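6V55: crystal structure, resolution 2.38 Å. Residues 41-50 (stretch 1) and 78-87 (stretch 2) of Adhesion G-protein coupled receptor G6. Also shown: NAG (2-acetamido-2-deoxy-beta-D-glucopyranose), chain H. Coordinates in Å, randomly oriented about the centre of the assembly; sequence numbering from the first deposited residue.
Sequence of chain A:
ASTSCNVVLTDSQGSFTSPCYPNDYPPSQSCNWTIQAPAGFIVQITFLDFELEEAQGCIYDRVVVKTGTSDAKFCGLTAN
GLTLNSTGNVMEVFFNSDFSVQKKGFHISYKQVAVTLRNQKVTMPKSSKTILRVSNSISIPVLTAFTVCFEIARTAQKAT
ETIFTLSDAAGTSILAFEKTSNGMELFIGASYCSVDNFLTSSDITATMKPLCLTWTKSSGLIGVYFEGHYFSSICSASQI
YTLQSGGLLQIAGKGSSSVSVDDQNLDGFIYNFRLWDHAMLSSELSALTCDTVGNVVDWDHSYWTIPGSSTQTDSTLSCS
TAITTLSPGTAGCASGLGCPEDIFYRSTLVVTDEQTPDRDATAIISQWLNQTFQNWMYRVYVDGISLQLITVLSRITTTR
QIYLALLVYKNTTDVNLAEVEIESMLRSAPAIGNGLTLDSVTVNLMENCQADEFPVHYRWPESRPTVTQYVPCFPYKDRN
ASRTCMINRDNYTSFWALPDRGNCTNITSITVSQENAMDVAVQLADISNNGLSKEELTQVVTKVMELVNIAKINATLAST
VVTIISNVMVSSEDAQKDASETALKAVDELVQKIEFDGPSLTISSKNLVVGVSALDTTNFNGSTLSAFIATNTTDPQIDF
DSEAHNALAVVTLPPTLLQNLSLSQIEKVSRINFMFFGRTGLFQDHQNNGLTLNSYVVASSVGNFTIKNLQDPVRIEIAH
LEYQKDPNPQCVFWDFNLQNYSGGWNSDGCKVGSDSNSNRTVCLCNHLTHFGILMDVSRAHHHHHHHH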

ATOM      1  N   PHE A  41     -12.752   8.949 -16.810  1.00 54.37           N
ATOM      2  CA  PHE A  41     -12.045   7.680 -16.734  1.00 47.42           C
ATOM      3  C   PHE A  41     -12.079   7.167 -15.300  1.00 38.25           C
ATOM      4  O   PHE A  41     -12.279   7.928 -14.355  1.00 34.81           O
ATOM      5  CB  PHE A  41     -10.599   7.834 -17.240  1.00 47.35           C
ATOM      6  CG  PHE A  41     -10.505   8.100 -18.721  1.00 50.47           C
ATOM      7  CD1 PHE A  41     -10.564   9.397 -19.224  1.00 53.53           C
ATOM      8  CD2 PHE A  41     -10.357   7.046 -19.610  1.00 52.67           C
ATOM      9  CE1 PHE A  41     -10.489   9.632 -20.595  1.00 56.95           C
ATOM     10  CE2 PHE A  41     -10.299   7.255 -20.982  1.00 54.99           C
ATOM     11  CZ  PHE A  41     -10.355   8.551 -21.478  1.00 57.63           C
ATOM     12  N   ILE A  42     -11.941   5.853 -15.145  1.00 36.41           N
ATOM     13  CA  ILE A  42     -11.730   5.246 -13.837  1.00 35.81           C
ATOM     14  C   ILE A  42     -10.386   4.516 -13.860  1.00 37.19           C
ATOM     15  O   ILE A  42      -9.779   4.329 -14.912  1.00 42.55           O
ATOM     16  CB  ILE A  42     -12.876   4.294 -13.426  1.00 32.16           C
ATOM     17  CG1 ILE A  42     -12.972   3.096 -14.371  1.00 33.96           C
ATOM     18  CG2 ILE A  42     -14.192   5.024 -13.369  1.00 27.12           C
ATOM     19  CD1 ILE A  42     -13.772   1.943 -13.786  1.00 35.29           C
ATOM     20  N   VAL A  43      -9.911   4.116 -12.684  1.00 32.01           N
ATOM     21  CA  VAL A  43      -8.614   3.455 -12.556  1.00 30.88           C
ATOM     22  C   VAL A  43      -8.838   1.991 -12.190  1.00 32.07           C
ATOM     23  O   VAL A  43      -9.574   1.681 -11.242  1.00 39.04           O
ATOM     24  CB  VAL A  43      -7.723   4.153 -11.513  1.00 26.16           C
ATOM     25  CG1 VAL A  43      -6.382   3.456 -11.421  1.00 21.91           C
ATOM     26  CG2 VAL A  43      -7.543   5.635 -11.846  1.00 26.82           C
ATOM     27  N   GLN A  44      -8.214   1.093 -12.946  1.00 26.99           N
ATOM     28  CA  GLN A  44      -8.212  -0.330 -12.649  1.00 31.37           C
ATOM     29  C   GLN A  44      -6.802  -0.765 -12.284  1.00 32.53           C
ATOM     30  O   GLN A  44      -5.873  -0.584 -13.081  1.00 32.48           O
ATOM     31  CB  GLN A  44      -8.690  -1.117 -13.855  1.00 37.40           C
ATOM     32  CG  GLN A  44      -8.932  -2.545 -13.540  1.00 47.05           C
ATOM     33  CD  GLN A  44      -9.163  -3.368 -14.775  1.00 56.91           C
ATOM     34  OE1 GLN A  44      -8.427  -3.265 -15.763  1.00 58.49           O
ATOM     35  NE2 GLN A  44     -10.228  -4.157 -14.751  1.00 63.66           N
ATOM     36  N   ILE A  45      -6.627  -1.343 -11.095  1.00 29.79           N
ATOM     37  CA  ILE A  45      -5.338  -1.902 -10.729  1.00 24.59           C
ATOM     38  C   ILE A  45      -5.421  -3.414 -10.827  1.00 24.26           C
ATOM     39  O   ILE A  45      -6.493  -4.017 -10.802  1.00 22.47           O
ATOM     40  CB  ILE A  45      -4.841  -1.482  -9.329  1.00 21.61           C
ATOM     41  CG1 ILE A  45      -5.685  -2.130  -8.228  1.00 25.51           C
ATOM     42  CG2 ILE A  45      -4.786   0.031  -9.188  1.00 20.49           C
ATOM     43  CD1 ILE A  45      -5.125  -1.909  -6.833  1.00 26.76           C
ATOM     44  N   THR A  46      -4.256  -4.036 -10.952  1.00 28.12           N
ATOM     45  CA  THR A  46      -4.130  -5.486 -10.972  1.00 27.91           C
ATOM     46  C   THR A  46      -2.843  -5.810 -10.232  1.00 25.43           C
ATOM     47  O   THR A  46      -1.786  -5.248 -10.541  1.00 26.75           O
ATOM     48  CB  THR A  46      -4.110  -6.033 -12.413  1.00 28.69           C
ATOM     49  OG1 THR A  46      -5.441  -6.008 -12.969  1.00 33.65           O
ATOM     50  CG2 THR A  46      -3.559  -7.467 -12.471  1.00 20.45           C
ATOM     51  N   PHE A  47      -2.940  -6.662  -9.225  1.00 20.39           N
ATOM     52  CA  PHE A  47      -1.755  -7.159  -8.546  1.00 17.68           C
ATOM     53  C   PHE A  47      -1.142  -8.250  -9.411  1.00 20.13           C
ATOM     54  O   PHE A  47      -1.747  -9.300  -9.606  1.00 26.26           O
ATOM     55  CB  PHE A  47      -2.117  -7.707  -7.174  1.00 18.32           C
ATOM     56  CG  PHE A  47      -2.568  -6.659  -6.179  1.00 21.11           C
ATOM     57  CD1 PHE A  47      -1.675  -6.162  -5.239  1.00 22.51           C
ATOM     58  CD2 PHE A  47      -3.880  -6.194  -6.167  1.00 21.31           C
ATOM     59  CE1 PHE A  47      -2.068  -5.217  -4.316  1.00 22.26           C
ATOM     60  CE2 PHE A  47      -4.286  -5.235  -5.265  1.00 20.95           C
ATOM     61  CZ  PHE A  47      -3.378  -4.749  -4.332  1.00 24.52           C
ATOM     62  N   LEU A  48       0.043  -8.011  -9.955  1.00 18.15           N
ATOM     63  CA  LEU A  48       0.707  -9.056 -10.712  1.00 17.04           C
ATOM     64  C   LEU A  48       1.367 -10.084  -9.807  1.00 26.79           C
ATOM     65  O   LEU A  48       1.634 -11.212 -10.248  1.00 34.69           O
ATOM     66  CB  LEU A  48       1.743  -8.427 -11.645  1.00 18.64           C
ATOM     67  CG  LEU A  48       1.189  -7.269 -12.488  1.00 21.36           C
ATOM     68  CD1 LEU A  48       2.290  -6.515 -13.265  1.00 22.48           C
ATOM     69  CD2 LEU A  48       0.140  -7.795 -13.428  1.00 23.87           C
ATOM     70  N   ASP A  49       1.631  -9.713  -8.558  1.00 26.29           N
ATOM     71  CA  ASP A  49       2.349 -10.500  -7.563  1.00 20.73           C
ATOM     72  C   ASP A  49       2.141  -9.808  -6.228  1.00 19.08           C
ATOM     73  O   ASP A  49       2.061  -8.581  -6.188  1.00 20.65           O
ATOM     74  CB  ASP A  49       3.841 -10.578  -7.882  1.00 16.77           C
ATOM     75  CG  ASP A  49       4.546 -11.637  -7.077  1.00 19.60           C
ATOM     76  OD1 ASP A  49       3.827 -12.459  -6.460  1.00 21.49           O
ATOM     77  OD2 ASP A  49       5.804 -11.635  -7.034  1.00 19.36           O
ATOM     78  N   PHE A  50       2.037 -10.590  -5.147  1.00 14.55           N
ATOM     79  CA  PHE A  50       1.719 -10.032  -3.822  1.00 15.82           C
ATOM     80  C   PHE A  50       2.086 -11.051  -2.755  1.00 21.57           C
ATOM     81  O   PHE A  50       1.420 -12.097  -2.663  1.00 21.78           O
ATOM     82  CB  PHE A  50       0.217  -9.667  -3.698  1.00 14.34           C
ATOM     83  CG  PHE A  50      -0.182  -9.045  -2.366  1.00 14.28           C
ATOM     84  CD1 PHE A  50      -0.651  -9.832  -1.295  1.00 14.32           C
ATOM     85  CD2 PHE A  50      -0.171  -7.667  -2.210  1.00 14.22           C
ATOM     86  CE1 PHE A  50      -1.015  -9.261  -0.088  1.00 14.30           C
ATOM     87  CE2 PHE A  50      -0.557  -7.089  -1.019  1.00 14.20           C
ATOM     88  CZ  PHE A  50      -0.981  -7.890   0.043  1.00 14.24           C
ATOM     89  N   THR A  78      -3.364 -12.626   0.050  1.00 29.82           N
ATOM     90  CA  THR A  78      -4.789 -12.583  -0.271  1.00 29.42           C
ATOM     91  C   THR A  78      -5.119 -11.647  -1.418  1.00 28.49           C
ATOM     92  O   THR A  78      -6.181 -11.784  -2.024  1.00 34.28           O
ATOM     93  CB  THR A  78      -5.609 -12.182   0.961  1.00 28.64           C
ATOM     94  OG1 THR A  78      -5.283 -10.840   1.341  1.00 32.11           O
ATOM     95  CG2 THR A  78      -5.295 -13.102   2.128  1.00 25.11           C
ATOM     96  N   ALA A  79      -4.227 -10.732  -1.761  1.00 26.90           N
ATOM     97  CA  ALA A  79      -4.500  -9.784  -2.827  1.00 28.37           C
ATOM     98  C   ALA A  79      -3.878 -10.189  -4.148  1.00 29.34           C
ATOM     99  O   ALA A  79      -3.896  -9.376  -5.070  1.00 25.45           O
ATOM    100  CB  ALA A  79      -3.996  -8.386  -2.451  1.00 29.31           C
ATOM    101  N   ASN A  80      -3.371 -11.429  -4.266  1.00 33.56           N
ATOM    102  CA  ASN A  80      -2.410 -11.769  -5.316  1.00 37.12           C
ATOM    103  C   ASN A  80      -3.035 -11.813  -6.708  1.00 42.10           C
ATOM    104  O   ASN A  80      -2.534 -11.170  -7.628  1.00 45.85           O
ATOM    105  CB  ASN A  80      -1.730 -13.096  -5.007  1.00 36.56           C
ATOM    106  CG  ASN A  80      -0.866 -13.575  -6.148  1.00 36.90           C
ATOM    107  OD1 ASN A  80       0.240 -13.064  -6.379  1.00 39.27           O
ATOM    108  ND2 ASN A  80      -1.370 -14.553  -6.884  1.00 35.68           N
ATOM    109  N   GLY A  81      -4.115 -12.552  -6.898  1.00 40.61           N
ATOM    110  CA  GLY A  81      -4.688 -12.555  -8.236  1.00 42.96           C
ATOM    111  C   GLY A  81      -5.746 -11.496  -8.514  1.00 44.32           C
ATOM    112  O   GLY A  81      -6.567 -11.672  -9.417  1.00 51.34           O
ATOM    113  N   LEU A  82      -5.723 -10.383  -7.790  1.00 39.12           N
ATOM    114  CA  LEU A  82      -6.882  -9.506  -7.679  1.00 34.54           C
ATOM    115  C   LEU A  82      -6.848  -8.329  -8.654  1.00 33.08           C
ATOM    116  O   LEU A  82      -5.781  -7.831  -9.033  1.00 32.53           O
ATOM    117  CB  LEU A  82      -6.993  -8.978  -6.253  1.00 37.76           C
ATOM    118  CG  LEU A  82      -7.956  -9.751  -5.349  1.00 41.44           C
ATOM    119  CD1 LEU A  82      -7.556 -11.237  -5.195  1.00 44.70           C
ATOM    120  CD2 LEU A  82      -8.054  -9.040  -4.003  1.00 39.48           C
ATOM    121  N   THR A  83      -8.046  -7.871  -9.036  1.00 33.23           N
ATOM    122  CA  THR A  83      -8.233  -6.754  -9.963  1.00 29.86           C
ATOM    123  C   THR A  83      -9.332  -5.848  -9.428  1.00 29.69           C
ATOM    124  O   THR A  83     -10.492  -6.255  -9.372  1.00 36.70           O
ATOM    125  CB  THR A  83      -8.615  -7.237 -11.365  1.00 30.32           C
ATOM    126  OG1 THR A  83      -7.588  -8.090 -11.900  1.00 34.42           O
ATOM    127  CG2 THR A  83      -8.821  -6.047 -12.285  1.00 26.32           C
ATOM    128  N   LEU A  84      -8.986  -4.626  -9.044  1.00 26.47           N
ATOM    129  CA  LEU A  84      -9.917  -3.734  -8.369  1.00 22.20           C
ATOM    130  C   LEU A  84     -10.121  -2.470  -9.190  1.00 27.19           C
ATOM    131  O   LEU A  84      -9.262  -2.061  -9.981  1.00 23.97           O
ATOM    132  CB  LEU A  84      -9.437  -3.357  -6.970  1.00 21.49           C
ATOM    133  CG  LEU A  84      -9.000  -4.524  -6.077  1.00 31.34           C
ATOM    134  CD1 LEU A  84      -8.622  -4.009  -4.706  1.00 35.76           C
ATOM    135  CD2 LEU A  84     -10.070  -5.614  -5.954  1.00 34.48           C
ATOM    136  N   ASN A  85     -11.274  -1.847  -8.981  1.00 33.88           N
ATOM    137  CA  ASN A  85     -11.785  -0.846  -9.894  1.00 39.05           C
ATOM    138  C   ASN A  85     -12.251   0.356  -9.092  1.00 35.09           C
ATOM    139  O   ASN A  85     -13.085   0.213  -8.191  1.00 38.56           O
ATOM    140  CB  ASN A  85     -12.926  -1.441 -10.746  1.00 50.03           C
ATOM    141  CG  ASN A  85     -12.569  -1.482 -12.212  1.00 63.31           C
ATOM    142  OD1 ASN A  85     -11.817  -0.611 -12.654  1.00 65.62           O
ATOM    143  ND2 ASN A  85     -13.075  -2.472 -12.991  1.00 73.85           N
ATOM    144  N   SER A  86     -11.702   1.531  -9.409  1.00 30.35           N
ATOM    145  CA  SER A  86     -12.095   2.763  -8.731  1.00 33.76           C
ATOM    146  C   SER A  86     -13.475   3.238  -9.176  1.00 37.11           C
ATOM    147  O   SER A  86     -13.852   3.108 -10.345  1.00 41.87           O
ATOM    148  CB  SER A  86     -11.076   3.869  -8.992  1.00 33.62           C
ATOM    149  OG  SER A  86     -11.070   4.225 -10.366  1.00 31.76           O
ATOM    150  N   THR A  87     -14.222   3.807  -8.233  1.00 34.99           N
ATOM    151  CA  THR A  87     -15.557   4.300  -8.545  1.00 36.44           C
ATOM    152  C   THR A  87     -15.514   5.694  -9.169  1.00 38.01           C
ATOM    153  O   THR A  87     -16.334   6.015 -10.036  1.00 41.25           O
ATOM    154  CB  THR A  87     -16.416   4.274  -7.280  1.00 33.45           C
ATOM    155  OG1 THR A  87     -15.794   5.058  -6.260  1.00 25.43           O
ATOM    156  CG2 THR A  87     -16.520   2.848  -6.777  1.00 37.33           C
TER
HETATM  157  C1  NAG H 906     -13.965  -3.608 -12.790  1.00 61.54           C
HETATM  158  C2  NAG H 906     -14.121  -4.341 -14.156  1.00 65.15           C
HETATM  159  C3  NAG H 906     -14.992  -5.599 -13.991  1.00 64.73           C
HETATM  160  C4  NAG H 906     -14.407  -6.513 -12.919  1.00 62.87           C
HETATM  161  C5  NAG H 906     -14.317  -5.762 -11.591  1.00 62.39           C
HETATM  162  C6  NAG H 906     -13.658  -6.587 -10.509  1.00 60.31           C
HETATM  163  C7  NAG H 906     -14.389  -3.506 -16.472  1.00 65.10           C
HETATM  164  C8  NAG H 906     -15.071  -2.486 -17.341  1.00 64.74           C
HETATM  165  N2  NAG H 906     -14.681  -3.449 -15.163  1.00 66.91           N
HETATM  166  O3  NAG H 906     -15.113  -6.306 -15.223  1.00 64.27           O
HETATM  167  O4  NAG H 906     -15.208  -7.680 -12.764  1.00 62.24           O
HETATM  168  O5  NAG H 906     -13.521  -4.570 -11.751  1.00 63.11           O
HETATM  169  O6  NAG H 906     -14.065  -6.186  -9.208  1.00 56.94           O
HETATM  170  O7  NAG H 906     -13.621  -4.349 -16.935  1.00 62.59           O

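The strand that begins at Phe41 and the strand of Thr83 to Asn85 lie side by side; their N-to-C directions differ by 163°, so they run antiparallel, with their axes approaching to 4.8 Å. The register pairs Gln44 with Asn85, Ile45 with Leu84 and Thr46 with Thr83, at CA-CA distances of 4.5, 5.5 and 4.4 Å, the narrow-wide-narrow alternation expected of antiparallel pairs. The wide pair is the hydrogen-bonded one. Ile45 N donates to Leu84 O at 2.9 Å with an N-H...O angle of 150°, and Leu84 N returns the bond to Ile45 O at 3.1 Å and 145°. In the narrow pairs the CA atoms face carbonyls instead, as in the CA-H...O contacts of Gln44 CA with Leu84 O (3.3 Å) and Thr46 CA with Leu82 O (3.5 Å).

The ladder extends past the bridged residues at both ends. Phe47 N donates to Leu82 O at 3.1 Å and 159°. At the other end Ser86 N donates to Val43 O at 2.8 Å and 172°, but the reciprocal bond is made by a side chain: Val43 N reaches Ser86 OG at 2.6 Å and 164°, so the serine hydroxyl takes the place of a backbone carbonyl. Before its strand, stretch 2 folds through a type I turn from Ala79 to Leu82, closed by a weak bond from Leu82 N to Ala79 O at 3.4 Å. Nearby, Phe47 O and Asn80 O stand 2.8 Å apart; both are acceptors, so this proximity is not a hydrogen bond.

Side chains of the bridged pairs sort by sheet face. Gln44, Thr46, Thr83 and Asn85 share one face, where Thr46 OG1 and Thr83 OG1 hydrogen-bond at 3.2 Å and either may donate. Asn85 carries the glycan here: its ND2 is covalently bonded to NAG C1 at 1.5 Å, while its OD1 remains near the opposing strand, 3.4 Å from Gln44 CB. Ile45 and Leu84 occupy the other face and pack at 4.1 Å between Ile45 CG1 and Leu84 CB.

The turn supplies an aromatic contact centred on Ala79. Ala79 CB lies 4.0 Å from the centroid of the Phe47 ring, 5° off the normal, and 3.6 Å from the centroid of the Phe50 ring, 3° off. Such small offsets place the methyl directly over a face of each ring, the geometry of a CH-pi interaction. Leu82 adds an apolar contact, its CB 4.2 Å from Phe47 CD2.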